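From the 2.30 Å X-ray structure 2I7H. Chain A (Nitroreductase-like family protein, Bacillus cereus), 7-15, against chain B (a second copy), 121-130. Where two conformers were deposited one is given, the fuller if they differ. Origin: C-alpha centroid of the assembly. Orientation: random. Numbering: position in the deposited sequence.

Chain A 7-15: YTSIANVIK
Chain B (121-130) QNFQLLAWER

Chain A enters as an extended segment, with phi/psi of -123/72 at A:Tyr7, -80/127 at A:Thr8 and -58/134 at A:Ser9, then turns into a helix at A:Ile10 that runs on past A:Lys15. Chain B is already helical at B:Gln121, the helix having begun earlier in the chain, and stays so through B:Glu129. The two helices run nearly antiparallel, at 157°, and their axes approach to 10.0 Å. The register places A:Ala11 CA 6.2 Å from B:Leu126 CA and A:Ile14 CA 7.2 Å from B:Asn122 CA, so the start of the chain A helix lies near the end of the chain B helix.

There B:Glu129, extended with chi1 and chi2 both t, reaches across with its carboxylate. A:Ser9 OG donates to B:Glu129 OE2 at 2.7 Å, and A:Ile10 N donates to B:Glu129 OE1 at 2.9 Å. Glutamate suits this place because the first turn of a helix leaves backbone NH groups unpaired, and an anionic acceptor satisfies one. A:Ser9 is the N-cap: with chi1 t, its OG also accepts from A:Ala11 N at 3.2 Å, so one small hydroxyl serves both its own helix and the partner chain.

Beyond this polar end the contact is mainly apolar. A:Ile10, A:Ile14, B:Leu125 and B:Leu126 are buried, and branched hydrocarbon side chains suit a place where water is excluded. A:Ile10 (chi1 103°, between wells; chi2 m) points toward chain B, its CD1 4.1 Å from B:Leu126 CD2 and its CG1 4.2 Å from B:Leu125 CB. The short side chain of A:Ala11 permits close approach, with CB 3.5 Å from B:Leu126 CD2. One turn on, A:Ile14 (m, t) sets CD1 3.7 Å from B:Leu126 CG. B:Leu126 (m, t) thus touches three chain A residues within the 358 Å² buried.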

# COMPACT_ATOMS: atom_id res chain seq x y z
N TYR A 7 8.76 18.50 14.30
CA TYR A 7 8.79 18.48 12.85
C TYR A 7 9.51 17.22 12.45
O TYR A 7 10.68 17.25 12.01
CB TYR A 7 9.51 19.72 12.30
CG TYR A 7 8.76 20.99 12.59
CD1 TYR A 7 8.83 21.60 13.84
CD2 TYR A 7 7.95 21.58 11.62
CE1 TYR A 7 8.13 22.75 14.11
CE2 TYR A 7 7.25 22.74 11.89
CZ TYR A 7 7.34 23.32 13.13
OH TYR A 7 6.65 24.47 13.40
N THR A 8 8.80 16.10 12.66
CA THR A 8 9.31 14.77 12.35
C THR A 8 9.15 14.48 10.85
O THR A 8 8.07 14.66 10.29
CB THR A 8 8.59 13.69 13.23
OG1 THR A 8 8.74 14.03 14.62
CG2 THR A 8 9.16 12.28 12.98
N SER A 9 10.25 14.09 10.21
CA SER A 9 10.24 13.50 8.86
C SER A 9 9.37 12.24 8.85
O SER A 9 9.49 11.40 9.76
CB SER A 9 11.68 13.17 8.43
OG SER A 9 11.76 12.47 7.19
N ILE A 10 8.50 12.11 7.85
CA ILE A 10 7.68 10.92 7.70
C ILE A 10 8.53 9.68 7.42
O ILE A 10 8.09 8.56 7.63
CB ILE A 10 6.52 11.11 6.65
CG1 ILE A 10 6.81 10.45 5.29
CG2 ILE A 10 6.18 12.57 6.54
CD1 ILE A 10 7.74 11.21 4.40
N ALA A 11 9.76 9.92 6.96
CA ALA A 11 10.79 8.89 6.84
C ALA A 11 11.02 8.20 8.20
O ALA A 11 11.20 6.97 8.27
CB ALA A 11 12.09 9.49 6.33
N ASN A 12 11.02 8.98 9.27
CA ASN A 12 11.26 8.41 10.59
C ASN A 12 10.14 7.48 11.01
O ASN A 12 10.41 6.35 11.43
CB ASN A 12 11.55 9.49 11.63
CG ASN A 12 12.93 10.07 11.48
OD1 ASN A 12 13.82 9.45 10.90
ND2 ASN A 12 13.12 11.26 12.01
N VAL A 13 8.90 7.93 10.85
CA VAL A 13 7.74 7.11 11.16
C VAL A 13 7.73 5.80 10.33
O VAL A 13 7.56 4.70 10.90
CB VAL A 13 6.44 7.92 10.94
CG1 VAL A 13 5.21 7.10 11.26
CG2 VAL A 13 6.48 9.22 11.80
N ILE A 14 7.94 5.93 9.02
CA ILE A 14 7.99 4.78 8.10
C ILE A 14 9.04 3.74 8.55
O ILE A 14 8.77 2.54 8.56
CB ILE A 14 8.28 5.23 6.63
CG1 ILE A 14 7.04 5.93 6.05
CG2 ILE A 14 8.74 4.06 5.80
CD1 ILE A 14 7.19 6.56 4.67
N LYS A 15 10.21 4.21 8.94
CA LYS A 15 11.29 3.30 9.35
C LYS A 15 11.19 2.78 10.79
O LYS A 15 11.77 1.74 11.11
CB LYS A 15 12.65 3.94 9.12
CG LYS A 15 12.88 4.40 7.67
CD LYS A 15 14.37 4.62 7.39
CE LYS A 15 15.02 5.51 8.45
NZ LYS A 15 14.68 6.95 8.24
N GLN B 121 3.29 3.17 -1.83
CA GLN B 121 2.69 4.27 -1.07
C GLN B 121 3.73 4.93 -0.17
O GLN B 121 3.76 6.14 -0.08
CB GLN B 121 1.44 3.83 -0.27
CG GLN B 121 0.88 4.84 0.68
CD GLN B 121 0.31 6.10 0.05
OE1 GLN B 121 -0.32 6.90 0.74
NE2 GLN B 121 0.52 6.29 -1.25
N ASN B 122 4.61 4.15 0.45
CA ASN B 122 5.69 4.74 1.23
C ASN B 122 6.51 5.68 0.39
O ASN B 122 6.80 6.80 0.80
CB ASN B 122 6.63 3.69 1.80
CG ASN B 122 6.14 3.12 3.10
OD1 ASN B 122 5.24 3.64 3.69
ND2 ASN B 122 6.74 2.04 3.53
N PHE B 123 6.89 5.21 -0.79
CA PHE B 123 7.71 6.02 -1.66
C PHE B 123 7.03 7.35 -2.07
O PHE B 123 7.70 8.35 -2.19
CB PHE B 123 8.09 5.23 -2.92
CG PHE B 123 8.87 6.03 -3.88
CD1 PHE B 123 10.21 6.17 -3.71
CD2 PHE B 123 8.23 6.72 -4.93
CE1 PHE B 123 10.96 6.95 -4.61
CE2 PHE B 123 8.96 7.50 -5.81
CZ PHE B 123 10.31 7.62 -5.64
N GLN B 124 5.73 7.31 -2.35
CA GLN B 124 4.97 8.50 -2.70
C GLN B 124 5.06 9.57 -1.60
O GLN B 124 5.25 10.75 -1.89
CB GLN B 124 3.48 8.16 -3.03
CG GLN B 124 3.31 7.24 -4.28
CD GLN B 124 1.93 7.32 -4.89
OE1 GLN B 124 0.91 7.18 -4.19
NE2 GLN B 124 1.87 7.58 -6.18
N LEU B 125 4.91 9.15 -0.35
CA LEU B 125 4.91 10.05 0.80
C LEU B 125 6.32 10.56 1.10
O LEU B 125 6.52 11.72 1.41
CB LEU B 125 4.36 9.31 2.03
CG LEU B 125 2.94 8.75 1.92
CD1 LEU B 125 2.60 7.70 3.10
CD2 LEU B 125 1.92 9.87 1.81
N LEU B 126 7.29 9.66 1.00
CA LEU B 126 8.70 10.01 1.13
C LEU B 126 9.10 11.06 0.11
O LEU B 126 9.78 12.02 0.43
CB LEU B 126 9.55 8.74 0.97
CG LEU B 126 9.67 7.79 2.18
CD1 LEU B 126 10.28 6.45 1.75
CD2 LEU B 126 10.52 8.43 3.35
N ALA B 127 8.64 10.87 -1.13
CA ALA B 127 8.93 11.79 -2.24
C ALA B 127 8.22 13.14 -2.05
O ALA B 127 8.82 14.19 -2.22
CB ALA B 127 8.57 11.11 -3.61
N TRP B 128 6.94 13.10 -1.68
CA TRP B 128 6.21 14.35 -1.40
C TRP B 128 6.92 15.21 -0.39
O TRP B 128 7.04 16.42 -0.57
CB TRP B 128 4.77 14.09 -0.95
CG TRP B 128 3.98 15.35 -0.90
CD1 TRP B 128 3.73 16.15 0.21
CD2 TRP B 128 3.36 16.00 -2.01
NE1 TRP B 128 2.96 17.23 -0.16
CE2 TRP B 128 2.72 17.17 -1.51
CE3 TRP B 128 3.27 15.70 -3.38
CZ2 TRP B 128 2.01 18.03 -2.32
CZ3 TRP B 128 2.55 16.54 -4.18
CH2 TRP B 128 1.93 17.71 -3.65
N GLU B 129 7.42 14.57 0.67
CA GLU B 129 8.20 15.25 1.70
C GLU B 129 9.33 16.10 1.13
O GLU B 129 9.52 17.23 1.56
CB GLU B 129 8.75 14.26 2.72
CG GLU B 129 9.63 14.90 3.78
CD GLU B 129 9.82 13.98 4.96
OE1 GLU B 129 9.18 14.28 6.01
OE2 GLU B 129 10.54 12.94 4.81
N ARG B 130 10.06 15.55 0.15
CA ARG B 130 11.15 16.25 -0.54
C ARG B 130 10.70 17.16 -1.70
O ARG B 130 11.57 17.70 -2.43
CB ARG B 130 12.13 15.23 -1.15
CG ARG B 130 12.61 14.18 -0.21
CD ARG B 130 13.30 14.78 0.97
NE ARG B 130 13.90 13.67 1.66
CZ ARG B 130 15.19 13.35 1.62
NH1 ARG B 130 16.05 14.12 0.97
NH2 ARG B 130 15.60 12.28 2.26